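Local coordinates for N-acetylmuramoyl-L-alanine amidase domain-containing protein SAOUHSC_02979 (Staphylococcus aureus, PDB 5T1Q) that probably cleaves peptidoglycan of the bacterial cell wall, pairing a glucosaminidase-family domain of the lysozyme clan with a C-terminal CHAP domain, at residues Asp77-Ala82 with Pro169-Glu174; Asn107-Lys112 with Lys150-Leu155. All blocks are in the same frame, centred on the assembly; numbering follows the deposited sequence.

Contact 1: residues Asp77-Ala82 with Pro169-Glu174; sequences DNDIYA and PTWKSE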
loop_
_atom_site.group_PDB
_atom_site.type_symbol
_atom_site.label_atom_id
_atom_site.label_comp_id
_atom_site.label_asym_id
_atom_site.label_seq_id
_atom_site.Cartn_x
_atom_site.Cartn_y
_atom_site.Cartn_z
ATOM N N ASP A 77 -8.154 -4.762 -27.667
ATOM C CA ASP A 77 -7.773 -5.967 -28.408
ATOM C C ASP A 77 -8.083 -7.277 -27.678
ATOM O O ASP A 77 -8.625 -8.204 -28.273
ATOM C CB ASP A 77 -6.277 -5.929 -28.781
ATOM C CG ASP A 77 -5.934 -4.821 -29.800
ATOM O OD1 ASP A 77 -6.850 -4.175 -30.364
ATOM O OD2 ASP A 77 -4.727 -4.610 -30.054
ATOM N N ASN A 78 -7.757 -7.342 -26.390
ATOM C CA ASN A 78 -7.928 -8.568 -25.614
ATOM C C ASN A 78 -9.168 -8.643 -24.717
ATOM O O ASN A 78 -9.235 -9.523 -23.879
ATOM C CB ASN A 78 -6.663 -8.806 -24.797
ATOM C CG ASN A 78 -5.450 -9.050 -25.673
ATOM O OD1 ASN A 78 -5.411 -10.005 -26.439
ATOM N ND2 ASN A 78 -4.446 -8.198 -25.545
ATOM N N ASP A 79 -10.143 -7.749 -24.893
ATOM C CA ASP A 79 -11.388 -7.789 -24.096
ATOM C C ASP A 79 -11.158 -7.577 -22.577
ATOM O O ASP A 79 -11.756 -8.260 -21.742
ATOM C CB ASP A 79 -12.106 -9.134 -24.346
ATOM C CG ASP A 79 -13.545 -9.146 -23.866
ATOM O OD1 ASP A 79 -14.184 -8.077 -23.855
ATOM O OD2 ASP A 79 -14.050 -10.245 -23.539
ATOM N N ILE A 80 -10.293 -6.624 -22.233
ATOM C CA ILE A 80 -9.949 -6.319 -20.833
ATOM C C ILE A 80 -10.256 -4.855 -20.496
ATOM O O ILE A 80 -10.093 -3.969 -21.344
ATOM C CB ILE A 80 -8.439 -6.600 -20.577
ATOM C CG1 ILE A 80 -8.151 -8.101 -20.717
ATOM C CG2 ILE A 80 -7.998 -6.106 -19.196
ATOM C CD1 ILE A 80 -6.681 -8.468 -20.643
ATOM N N TYR A 81 -10.732 -4.611 -19.271
ATOM C CA TYR A 81 -10.936 -3.237 -18.797
ATOM C C TYR A 81 -9.570 -2.625 -18.538
ATOM O O TYR A 81 -8.846 -3.075 -17.645
ATOM C CB TYR A 81 -11.726 -3.179 -17.488
ATOM C CG TYR A 81 -13.216 -3.334 -17.625
ATOM C CD1 TYR A 81 -14.028 -2.225 -17.910
ATOM C CD2 TYR A 81 -13.830 -4.555 -17.412
ATOM C CE1 TYR A 81 -15.407 -2.354 -18.023
ATOM C CE2 TYR A 81 -15.208 -4.693 -17.523
ATOM C CZ TYR A 81 -15.989 -3.597 -17.829
ATOM O OH TYR A 81 -17.350 -3.752 -17.935
ATOM N N ALA A 82 -9.213 -1.614 -19.324
ATOM C CA ALA A 82 -7.950 -0.907 -19.141
ATOM C C ALA A 82 -7.900 -0.283 -17.737
ATOM O O ALA A 82 -6.841 -0.189 -17.113
ATOM C CB ALA A 82 -7.800 0.171 -20.206
ATOM N N PRO A 169 -14.351 -14.101 -15.419
ATOM C CA PRO A 169 -15.327 -13.103 -14.944
ATOM C C PRO A 169 -14.857 -11.624 -14.942
ATOM O O PRO A 169 -15.681 -10.742 -14.712
ATOM C CB PRO A 169 -15.622 -13.558 -13.512
ATOM C CG PRO A 169 -15.370 -15.030 -13.531
ATOM C CD PRO A 169 -14.205 -15.211 -14.453
ATOM N N THR A 170 -13.566 -11.352 -15.153
ATOM C CA THR A 170 -13.088 -9.961 -15.233
ATOM C C THR A 170 -13.119 -9.467 -16.675
ATOM O O THR A 170 -12.943 -8.269 -16.922
ATOM C CB THR A 170 -11.655 -9.768 -14.706
ATOM O OG1 THR A 170 -10.716 -10.389 -15.589
ATOM C CG2 THR A 170 -11.503 -10.313 -13.284
ATOM N N TRP A 171 -13.330 -10.396 -17.619
ATOM C CA TRP A 171 -13.401 -10.070 -19.044
ATOM C C TRP A 171 -14.555 -9.120 -19.239
ATOM O O TRP A 171 -15.596 -9.265 -18.603
ATOM C CB TRP A 171 -13.626 -11.327 -19.890
ATOM C CG TRP A 171 -12.490 -12.307 -19.914
ATOM C CD1 TRP A 171 -11.401 -12.346 -19.077
ATOM C CD2 TRP A 171 -12.424 -13.498 -20.703
ATOM N NE1 TRP A 171 -10.620 -13.439 -19.367
ATOM C CE2 TRP A 171 -11.230 -14.169 -20.354
ATOM C CE3 TRP A 171 -13.239 -14.046 -21.702
ATOM C CZ2 TRP A 171 -10.835 -15.360 -20.964
ATOM C CZ3 TRP A 171 -12.844 -15.235 -22.312
ATOM C CH2 TRP A 171 -11.651 -15.875 -21.941
ATOM N N LYS A 172 -14.370 -8.178 -20.149
ATOM C CA LYS A 172 -15.363 -7.126 -20.410
ATOM C C LYS A 172 -16.711 -7.724 -20.849
ATOM O O LYS A 172 -17.766 -7.278 -20.410
ATOM C CB LYS A 172 -14.805 -6.169 -21.468
ATOM C CG LYS A 172 -15.183 -4.712 -21.302
ATOM C CD LYS A 172 -14.317 -3.871 -22.225
ATOM C CE LYS A 172 -14.522 -2.391 -22.004
ATOM N NZ LYS A 172 -13.639 -1.620 -22.917
ATOM N N SER A 173 -16.656 -8.768 -21.669
ATOM C CA SER A 173 -17.861 -9.456 -22.142
ATOM C C SER A 173 -18.615 -10.232 -21.040
ATOM O O SER A 173 -19.768 -10.601 -21.232
ATOM C CB SER A 173 -17.495 -10.414 -23.286
ATOM O OG SER A 173 -16.492 -11.331 -22.887
ATOM N N GLU A 174 -17.964 -10.477 -19.901
ATOM C CA GLU A 174 -18.574 -11.221 -18.777
ATOM C C GLU A 174 -18.969 -10.337 -17.591
ATOM O O GLU A 174 -19.789 -10.742 -16.767
ATOM C CB GLU A 174 -17.593 -12.279 -18.270
ATOM C CG GLU A 174 -17.173 -13.306 -19.314
ATOM C CD GLU A 174 -18.281 -14.273 -19.681
ATOM O OE1 GLU A 174 -18.412 -14.585 -20.881
ATOM O OE2 GLU A 174 -19.028 -14.711 -18.778
HETATM O O HOH W 1 -10.794 -1.446 -22.045
HETATM O O HOH W 2 -10.884 -6.492 -16.986
#
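Asp79 and Tyr81 meet Lys172 and Ser173 where two loops of the glucosaminidase-family domain, which belongs to the lysozyme clan, come together. One loop links helix 58-78 to helix 82-93. The other precedes helix 178-185. Asp79 is the first residue to leave helical backbone angles, with positive phi. Tyr81 is the N-cap residue of the next helix.

Two hydrogen bonds and a weak third join Asp79 to the second loop. The carbonyl O of Asp79 accepts from Lys172 N at 3.1 Å in a nearly straight bond (178°), with the donor above the carbonyl plane. The carboxylate continues the grip. With CG anti to the backbone N (chi1 -165°), it comes up to Ser173. The syn lone pair of Asp79 OD2 takes the hydroxyl of Ser173, OG to OD2 2.8 Å. OD1 receives the weak bond from Ser173 N.

Apolar packing falls to the Lys172 chain, which runs extended beyond CG and crosses the Tyr81 ring obliquely. Lys172 CG sits over one face of the Tyr81 ring, offset toward the rim, in a CH-pi contact 3.8 Å from the ring centroid. Tyr81 OH is held by Ala175 O, and Lys172 NZ by Asp212 O. Trp171 NE1 bonds to Ile156 O, which ties the second loop to helix 145-158.

Two waters add bridges between the loops. One accepts from Ala82 N and from Lys172 NZ. The other lies at the Tyr81 ring edge; it accepts from Tyr81 N at 3.0 Å and donates to Thr170 O at 2.7 Å.

Contact 2: residues Asn107-Lys112 with Lys150-Leu155; sequences NLFGIK and KDYSDL
Phe109 and Tyr152 form the centre of a buried, apolar contact between a loop and a helix. The loop lies between helix 82-93 and strand 119-128, and the helix is 145-158. No hydrogen bond crosses between the two segments.

The two rings make an offset stack. Their centroids are 4.4 Å apart and their planes are inclined by 22°. With CG anti to the backbone N (chi1 168°), the Tyr152 ring lies beside Phe109, and the two side chains cross at about a right angle. Tyr152 CB lies over the centre of the Phe109 ring, a CH-pi contact of 3.8 Å to the centroid. In return Phe109 CE2 lies over one face of the Tyr152 ring, toward its rim. The closest atoms are Phe109 CD2 and Tyr152 CD1, at 3.3 Å. The tyrosine hydroxyl is bonded to Gln88 OE1 of helix 82-93, and Met85 of that helix touches both side chains.

This is interior packing of the glucosaminidase-family domain, where the loop packs on helix 145-158. Ile111 extends the apolar patch. Ile111 CD1 rests on the helix backbone at Tyr152 CA, 3.9 Å away. Ile111 CG2 meets Leu155 CD2 tip to tip at 4.2 Å.

Asn107 braces the turn that presents Phe109 and Ile111. Asn107 OD1 accepts from Ile111 N at 3.3 Å, and more weakly from Phe109 N. Asn107 ND2 donates to Ile111 O at 2.9 Å, with the acceptor almost in the amide plane. On the helix, Asp151 OD2 makes a salt bridge to Arg140 NH1 and a hydrogen bond with Tyr142 OH.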
loop_
_atom_site.group_PDB
_atom_site.type_symbol
_atom_site.label_atom_id
_atom_site.label_comp_id
_atom_site.label_asym_id
_atom_site.label_seq_id
_atom_site.Cartn_x
_atom_site.Cartn_y
_atom_site.Cartn_z
ATOM N N ASN A 107 8.323 -5.682 -13.094
ATOM C CA ASN A 107 7.065 -6.396 -12.836
ATOM C C ASN A 107 6.074 -5.404 -12.199
ATOM O O ASN A 107 6.154 -5.094 -11.010
ATOM C CB ASN A 107 7.366 -7.594 -11.930
ATOM C CG ASN A 107 6.171 -8.515 -11.708
ATOM O OD1 ASN A 107 5.020 -8.163 -11.963
ATOM N ND2 ASN A 107 6.455 -9.717 -11.226
ATOM N N LEU A 108 5.146 -4.915 -13.011
ATOM C CA LEU A 108 4.183 -3.910 -12.586
ATOM C C LEU A 108 2.928 -4.433 -11.911
ATOM O O LEU A 108 2.226 -3.658 -11.241
ATOM C CB LEU A 108 3.728 -3.097 -13.793
ATOM C CG LEU A 108 4.794 -2.399 -14.612
ATOM C CD1 LEU A 108 4.102 -1.612 -15.710
ATOM C CD2 LEU A 108 5.644 -1.493 -13.740
ATOM N N PHE A 109 2.640 -5.721 -12.067
ATOM C CA PHE A 109 1.406 -6.301 -11.536
ATOM C C PHE A 109 1.579 -7.280 -10.392
ATOM O O PHE A 109 0.607 -7.912 -9.968
ATOM C CB PHE A 109 0.652 -6.967 -12.690
ATOM C CG PHE A 109 0.299 -6.017 -13.775
ATOM C CD1 PHE A 109 1.208 -5.723 -14.773
ATOM C CD2 PHE A 109 -0.922 -5.379 -13.776
ATOM C CE1 PHE A 109 0.901 -4.812 -15.760
ATOM C CE2 PHE A 109 -1.235 -4.472 -14.767
ATOM C CZ PHE A 109 -0.323 -4.181 -15.754
ATOM N N GLY A 110 2.795 -7.405 -9.878
ATOM C CA GLY A 110 3.058 -8.339 -8.783
ATOM C C GLY A 110 2.721 -9.780 -9.129
ATOM O O GLY A 110 2.178 -10.516 -8.302
ATOM N N ILE A 111 3.047 -10.184 -10.351
ATOM C CA ILE A 111 2.770 -11.544 -10.805
ATOM C C ILE A 111 3.904 -12.447 -10.345
ATOM O O ILE A 111 5.069 -12.185 -10.651
ATOM C CB ILE A 111 2.613 -11.624 -12.335
ATOM C CG1 ILE A 111 1.562 -10.617 -12.811
ATOM C CG2 ILE A 111 2.212 -13.038 -12.763
ATOM C CD1 ILE A 111 1.374 -10.584 -14.314
ATOM N N LYS A 112 3.546 -13.508 -9.619
ATOM C CA LYS A 112 4.510 -14.487 -9.102
ATOM C C LYS A 112 4.953 -15.489 -10.175
ATOM O O LYS A 112 4.297 -15.631 -11.200
ATOM C CB LYS A 112 3.916 -15.238 -7.907
ATOM C CG LYS A 112 3.758 -14.379 -6.651
ATOM C CD LYS A 112 2.930 -15.061 -5.564
ATOM C CE LYS A 112 3.558 -16.345 -5.057
ATOM N NZ LYS A 112 2.756 -16.977 -3.964
ATOM N N LYS A 150 2.041 -7.116 -21.310
ATOM C CA LYS A 150 1.650 -8.246 -22.168
ATOM C C LYS A 150 1.379 -9.491 -21.304
ATOM O O LYS A 150 0.380 -10.190 -21.505
ATOM C CB LYS A 150 2.778 -8.525 -23.187
ATOM C CG LYS A 150 2.619 -9.710 -24.147
ATOM C CD LYS A 150 1.439 -9.560 -25.095
ATOM C CE LYS A 150 1.675 -10.294 -26.414
ATOM N NZ LYS A 150 1.977 -11.747 -26.281
ATOM N N ASP A 151 2.242 -9.732 -20.318
ATOM C CA ASP A 151 2.118 -10.919 -19.480
ATOM C C ASP A 151 0.871 -10.860 -18.579
ATOM O O ASP A 151 0.261 -11.897 -18.273
ATOM C CB ASP A 151 3.392 -11.142 -18.668
ATOM C CG ASP A 151 3.525 -12.570 -18.161
ATOM O OD1 ASP A 151 3.076 -13.497 -18.867
ATOM O OD2 ASP A 151 4.102 -12.765 -17.070
ATOM N N TYR A 152 0.484 -9.656 -18.166
ATOM C CA TYR A 152 -0.741 -9.484 -17.377
ATOM C C TYR A 152 -1.945 -9.882 -18.215
ATOM O O TYR A 152 -2.808 -10.621 -17.754
ATOM C CB TYR A 152 -0.913 -8.030 -16.916
ATOM C CG TYR A 152 -2.294 -7.739 -16.345
ATOM C CD1 TYR A 152 -2.589 -8.008 -15.012
ATOM C CD2 TYR A 152 -3.306 -7.213 -17.150
ATOM C CE1 TYR A 152 -3.845 -7.755 -14.494
ATOM C CE2 TYR A 152 -4.567 -6.961 -16.644
ATOM C CZ TYR A 152 -4.831 -7.232 -15.316
ATOM O OH TYR A 152 -6.073 -6.970 -14.804
ATOM N N SER A 153 -2.000 -9.366 -19.444
ATOM C CA SER A 153 -3.105 -9.661 -20.355
ATOM C C SER A 153 -3.170 -11.155 -20.663
ATOM O O SER A 153 -4.256 -11.716 -20.753
ATOM C CB SER A 153 -2.981 -8.862 -21.651
ATOM O OG SER A 153 -1.809 -9.224 -22.353
ATOM N N ASP A 154 -2.009 -11.792 -20.795
ATOM C CA ASP A 154 -1.948 -13.233 -21.042
ATOM C C ASP A 154 -2.471 -14.033 -19.855
ATOM O O ASP A 154 -3.110 -15.065 -20.042
ATOM C CB ASP A 154 -0.522 -13.681 -21.394
ATOM C CG ASP A 154 -0.093 -13.248 -22.800
ATOM O OD1 ASP A 154 -0.908 -12.637 -23.526
ATOM O OD2 ASP A 154 1.061 -13.538 -23.189
ATOM N N LEU A 155 -2.207 -13.552 -18.640
ATOM C CA LEU A 155 -2.683 -14.231 -17.435
ATOM C C LEU A 155 -4.205 -14.181 -17.348
ATOM O O LEU A 155 -4.847 -15.201 -17.095
ATOM C CB LEU A 155 -2.079 -13.605 -16.173
ATOM C CG LEU A 155 -2.457 -14.259 -14.838
ATOM C CD1 LEU A 155 -2.041 -15.718 -14.802
ATOM C CD2 LEU A 155 -1.826 -13.495 -13.691
#

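In the fold
Both contacts belong to the glucosaminidase-family domain, and their centres are about 15 Å apart. Contact 2 is the buried one: all its touching residues are interior, and its chemistry is aromatic and aliphatic. Contact 1 is only partly buried and joins loop to loop through hydrogen bonds, waters and a lysine chain over a ring. Helix 145-158 serves both. It supplies one segment of contact 2 and carries Ile156 and Lys157, which meet Asp79, Ile80, Thr170 and Trp171 of contact 1. Contacts 1 and 2 touch where Ile80 CD1 packs on Ser153 CA at 3.8 Å. Helix 82-93 is also shared: it starts at contact 1 and packs on the side chains of Phe109 and Tyr152.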